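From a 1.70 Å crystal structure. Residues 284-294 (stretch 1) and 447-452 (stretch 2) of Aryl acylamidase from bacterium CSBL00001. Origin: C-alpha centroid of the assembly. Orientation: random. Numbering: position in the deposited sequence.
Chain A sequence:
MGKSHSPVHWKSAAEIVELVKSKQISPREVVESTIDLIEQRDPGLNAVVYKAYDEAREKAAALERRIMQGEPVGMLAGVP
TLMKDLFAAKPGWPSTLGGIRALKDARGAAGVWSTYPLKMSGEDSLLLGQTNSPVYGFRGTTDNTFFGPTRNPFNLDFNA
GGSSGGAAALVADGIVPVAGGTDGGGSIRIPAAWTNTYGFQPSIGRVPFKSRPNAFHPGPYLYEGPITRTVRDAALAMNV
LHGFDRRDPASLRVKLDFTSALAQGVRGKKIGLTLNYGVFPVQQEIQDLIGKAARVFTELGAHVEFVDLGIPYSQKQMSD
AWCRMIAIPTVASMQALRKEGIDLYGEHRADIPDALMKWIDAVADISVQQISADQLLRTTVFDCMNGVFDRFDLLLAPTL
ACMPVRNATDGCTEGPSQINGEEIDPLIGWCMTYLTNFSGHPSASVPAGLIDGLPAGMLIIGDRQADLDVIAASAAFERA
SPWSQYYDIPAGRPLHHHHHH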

ATOM      1  N   GLN A 284     -17.246  10.545 -12.931  1.00 16.99           N
ATOM      2  CA  GLN A 284     -17.164  11.977 -13.085  1.00 17.18           C
ATOM      3  C   GLN A 284     -16.925  12.712 -11.761  1.00 16.90           C
ATOM      4  O   GLN A 284     -16.200  13.698 -11.723  1.00 15.19           O
ATOM      5  CB  GLN A 284     -18.466  12.499 -13.743  1.00 18.57           C
ATOM      6  CG  GLN A 284     -18.386  13.944 -14.069  1.00 22.14           C
ATOM      7  CD  GLN A 284     -17.310  14.234 -15.098  1.00 27.77           C
ATOM      8  OE1 GLN A 284     -17.289  13.635 -16.190  1.00 33.31           O
ATOM      9  NE2 GLN A 284     -16.420  15.163 -14.775  1.00 28.02           N
ATOM     10  N   GLU A 285     -17.548  12.250 -10.676  1.00 16.52           N
ATOM     11  CA  GLU A 285     -17.380  12.919  -9.387  1.00 18.18           C
ATOM     12  C   GLU A 285     -15.907  12.916  -8.914  1.00 17.42           C
ATOM     13  O   GLU A 285     -15.441  13.848  -8.253  1.00 15.33           O
ATOM     14  CB  GLU A 285     -18.249  12.265  -8.299  1.00 19.94           C
ATOM     15  CG  GLU A 285     -19.743  12.344  -8.585  1.00 23.73           C
ATOM     16  CD  GLU A 285     -20.265  11.249  -9.529  1.00 27.35           C
ATOM     17  OE1 GLU A 285     -19.521  10.307  -9.947  1.00 24.54           O
ATOM     18  OE2 GLU A 285     -21.474  11.330  -9.857  1.00 35.77           O
ATOM     19  N   ILE A 286     -15.220  11.846  -9.252  1.00 16.64           N
ATOM     20  CA  ILE A 286     -13.793  11.724  -8.917  1.00 14.17           C
ATOM     21  C   ILE A 286     -12.991  12.690  -9.792  1.00 14.27           C
ATOM     22  O   ILE A 286     -12.170  13.462  -9.292  1.00 14.14           O
ATOM     23  CB  ILE A 286     -13.311  10.302  -9.118  1.00 16.65           C
ATOM     24  CG1 ILE A 286     -13.863   9.408  -7.993  1.00 16.06           C
ATOM     25  CG2 ILE A 286     -11.729  10.256  -9.128  1.00 13.91           C
ATOM     26  CD1 ILE A 286     -13.541   7.916  -8.192  1.00 15.98           C
ATOM     27  N   GLN A 287     -13.287  12.718 -11.093  1.00 14.53           N
ATOM     28  CA  GLN A 287     -12.629  13.703 -11.958  1.00 15.22           C
ATOM     29  C   GLN A 287     -12.797  15.125 -11.421  1.00 17.46           C
ATOM     30  O   GLN A 287     -11.841  15.904 -11.348  1.00 16.23           O
ATOM     31  CB  GLN A 287     -13.163  13.639 -13.379  1.00 14.10           C
ATOM     32  CG  GLN A 287     -12.972  12.311 -14.054  1.00 16.11           C
ATOM     33  CD  GLN A 287     -13.252  12.387 -15.557  1.00 18.22           C
ATOM     34  OE1 GLN A 287     -12.827  13.330 -16.233  1.00 20.20           O
ATOM     35  NE2 GLN A 287     -13.987  11.400 -16.073  1.00 19.36           N
ATOM     36  N   ASP A 288     -14.022  15.487 -11.058  1.00 16.75           N
ATOM     37  CA  ASP A 288     -14.247  16.832 -10.561  1.00 17.88           C
ATOM     38  C   ASP A 288     -13.494  17.143  -9.281  1.00 17.26           C
ATOM     39  O   ASP A 288     -12.985  18.266  -9.090  1.00 17.64           O
ATOM     40  CB  ASP A 288     -15.752  17.075 -10.312  1.00 19.90           C
ATOM     41  CG  ASP A 288     -16.572  17.047 -11.593  1.00 26.42           C
ATOM     42  OD1 ASP A 288     -15.988  17.121 -12.703  1.00 23.07           O
ATOM     43  OD2 ASP A 288     -17.816  16.946 -11.464  1.00 25.95           O
ATOM     44  N   LEU A 289     -13.437  16.161  -8.389  1.00 15.06           N
ATOM     45  CA  LEU A 289     -12.776  16.356  -7.110  1.00 14.69           C
ATOM     46  C   LEU A 289     -11.285  16.577  -7.344  1.00 15.42           C
ATOM     47  O   LEU A 289     -10.662  17.399  -6.694  1.00 14.53           O
ATOM     48  CB  LEU A 289     -13.010  15.133  -6.195  1.00 14.01           C
ATOM     49  CG  LEU A 289     -12.404  15.221  -4.805  1.00 17.09           C
ATOM     50  CD1 LEU A 289     -13.103  16.288  -3.963  1.00 19.50           C
ATOM     51  CD2 LEU A 289     -12.473  13.811  -4.129  1.00 17.58           C
ATOM     52  N   ILE A 290     -10.711  15.839  -8.286  1.00 15.63           N
ATOM     53  CA  ILE A 290      -9.276  15.973  -8.555  1.00 15.54           C
ATOM     54  C   ILE A 290      -8.975  17.308  -9.270  1.00 14.97           C
ATOM     55  O   ILE A 290      -7.926  17.930  -9.041  1.00 15.21           O
ATOM     56  CB  ILE A 290      -8.733  14.766  -9.362  1.00 15.84           C
ATOM     57  CG1 ILE A 290      -8.952  13.453  -8.593  1.00 18.17           C
ATOM     58  CG2 ILE A 290      -7.242  14.976  -9.745  1.00 19.45           C
ATOM     59  CD1 ILE A 290      -8.551  13.467  -7.172  1.00 16.85           C
ATOM     60  N   GLY A 291      -9.893  17.755 -10.132  1.00 14.37           N
ATOM     61  CA  GLY A 291      -9.719  19.061 -10.742  1.00 17.17           C
ATOM     62  C   GLY A 291      -9.645  20.152  -9.692  1.00 17.47           C
ATOM     63  O   GLY A 291      -8.888  21.115  -9.814  1.00 16.25           O
ATOM     64  N   LYS A 292     -10.468  20.011  -8.656  1.00 15.52           N
ATOM     65  CA  LYS A 292     -10.481  20.969  -7.561  1.00 17.49           C
ATOM     66  C   LYS A 292      -9.188  20.863  -6.765  1.00 17.19           C
ATOM     67  O   LYS A 292      -8.541  21.863  -6.457  1.00 18.13           O
ATOM     68  CB  LYS A 292     -11.665  20.648  -6.655  1.00 22.90           C
ATOM     69  CG  LYS A 292     -12.012  21.718  -5.644  1.00 32.97           C
ATOM     70  CD  LYS A 292     -13.404  21.442  -5.052  1.00 37.87           C
ATOM     71  CE  LYS A 292     -14.081  22.711  -4.545  1.00 45.60           C
ATOM     72  NZ  LYS A 292     -15.540  22.450  -4.274  1.00 47.80           N
ATOM     73  N   ALA A 293      -8.794  19.634  -6.444  1.00 16.13           N
ATOM     74  CA  ALA A 293      -7.601  19.425  -5.629  1.00 18.56           C
ATOM     75  C   ALA A 293      -6.366  19.979  -6.301  1.00 18.00           C
ATOM     76  O   ALA A 293      -5.513  20.544  -5.657  1.00 17.45           O
ATOM     77  CB  ALA A 293      -7.414  17.934  -5.323  1.00 17.72           C
ATOM     78  N   ALA A 294      -6.280  19.835  -7.620  1.00 17.08           N
ATOM     79  CA  ALA A 294      -5.121  20.314  -8.349  1.00 18.48           C
ATOM     80  C   ALA A 294      -4.950  21.817  -8.198  1.00 19.07           C
ATOM     81  O   ALA A 294      -3.838  22.337  -8.201  1.00 21.09           O
ATOM     82  CB  ALA A 294      -5.247  19.958  -9.844  1.00 23.58           C
ATOM     83  N   PRO A 447      -5.253  12.040   0.458  1.00 10.09           N
ATOM     84  CA  PRO A 447      -6.712  12.155   0.573  1.00 10.20           C
ATOM     85  C   PRO A 447      -7.169  13.467  -0.031  1.00 12.96           C
ATOM     86  O   PRO A 447      -6.667  14.520   0.355  1.00 13.39           O
ATOM     87  CB  PRO A 447      -6.928  12.152   2.109  1.00 11.81           C
ATOM     88  CG  PRO A 447      -5.787  11.235   2.619  1.00 12.26           C
ATOM     89  CD  PRO A 447      -4.609  11.607   1.724  1.00 12.05           C
ATOM     90  N   ALA A 448      -8.105  13.398  -0.978  1.00 11.88           N
ATOM     91  CA  ALA A 448      -8.528  14.598  -1.699  1.00 14.85           C
ATOM     92  C   ALA A 448      -9.881  15.095  -1.227  1.00 17.37           C
ATOM     93  O   ALA A 448     -10.345  16.113  -1.725  1.00 17.27           O
ATOM     94  CB  ALA A 448      -8.587  14.301  -3.203  1.00 14.87           C
ATOM     95  N   GLY A 449     -10.523  14.359  -0.319  1.00 16.46           N
ATOM     96  CA  GLY A 449     -11.864  14.726   0.134  1.00 19.42           C
ATOM     97  C   GLY A 449     -12.831  13.562   0.168  1.00 18.21           C
ATOM     98  O   GLY A 449     -12.443  12.406   0.021  1.00 17.00           O
ATOM     99  N   LEU A 450     -14.120  13.855   0.386  1.00 15.97           N
ATOM    100  CA  LEU A 450     -15.145  12.817   0.394  1.00 16.65           C
ATOM    101  C   LEU A 450     -16.177  13.061  -0.711  1.00 17.56           C
ATOM    102  O   LEU A 450     -16.462  14.211  -1.066  1.00 20.52           O
ATOM    103  CB  LEU A 450     -15.912  12.809   1.719  1.00 17.13           C
ATOM    104  CG  LEU A 450     -15.111  12.709   3.000  1.00 18.74           C
ATOM    105  CD1 LEU A 450     -16.082  12.824   4.184  1.00 22.91           C
ATOM    106  CD2 LEU A 450     -14.305  11.379   3.030  1.00 16.50           C
ATOM    107  N   ILE A 451     -16.695  11.966  -1.250  1.00 15.89           N
ATOM    108  CA  ILE A 451     -17.793  11.992  -2.209  1.00 21.05           C
ATOM    109  C   ILE A 451     -18.859  11.110  -1.611  1.00 20.28           C
ATOM    110  O   ILE A 451     -18.648   9.912  -1.381  1.00 18.16           O
ATOM    111  CB  ILE A 451     -17.333  11.491  -3.600  1.00 20.18           C
ATOM    112  CG1 ILE A 451     -16.287  12.480  -4.151  1.00 19.28           C
ATOM    113  CG2 ILE A 451     -18.538  11.346  -4.578  1.00 24.15           C
ATOM    114  CD1 ILE A 451     -15.511  12.000  -5.380  1.00 18.74           C
ATOM    115  N   ASP A 452     -20.006  11.717  -1.307  1.00 20.52           N
ATOM    116  CA  ASP A 452     -21.094  10.977  -0.659  1.00 23.78           C
ATOM    117  C   ASP A 452     -20.597  10.191   0.567  1.00 20.92           C
ATOM    118  O   ASP A 452     -20.969   9.040   0.772  1.00 21.82           O
ATOM    119  CB  ASP A 452     -21.742  10.029  -1.660  1.00 25.95           C
ATOM    120  CG  ASP A 452     -23.144   9.570  -1.226  1.00 35.65           C
ATOM    121  OD1 ASP A 452     -23.745  10.231  -0.346  1.00 36.12           O
ATOM    122  OD2 ASP A 452     -23.643   8.552  -1.772  1.00 35.68           O
TER
HETATM  123  O   HOH W   1     -10.247  18.147  -3.515  1.00 25.43           O

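What holds the helix against the strand? Apolar packing does most of the work, centred on Leu289, whose CA-to-CB bond points toward the strand. Leu289 CD2 lies 4.0 Å from Ala448 CB and 3.8 Å from Ile451 CD1, so one methyl touches both strand residues. At Ala448 the backbones come close, its CA 6.3 Å from Ala293 CA; Ala448 CB is 4.1 Å from Ile290 CD1 and 4.4 Å from Ala293 CB. Ile451 CD1 also reaches Ile286 CG1 at 4.0 Å. Glu285 adds its CB, 3.8 Å from Ile451 CG2, while its carboxylate leads away.

Where does a side chain touch the backbone? The CA-to-CB bond of Ile451 points toward the helix, and with chi1 in m and chi2 in t the side chain brings CD1 against the first turn. Ile451 CD1 reaches Glu285 O at 3.4 Å, a van der Waals contact with a carbonyl already accepting the helical hydrogen bond from Leu289 N.

Do polar groups link the two segments? No direct hydrogen bond crosses, but water 1 bridges two backbone carbonyls, donating to Ala448 O at 2.7 Å and, over a longer distance, to Leu289 O at 3.3 Å.

Why does Gly449 suit its place? Its phi/psi of 134/-171 would jam a CB against the preceding carbonyl oxygen, and an ideal CB on Gly449 would sit a tight 3.3 Å from Leu289 CD1.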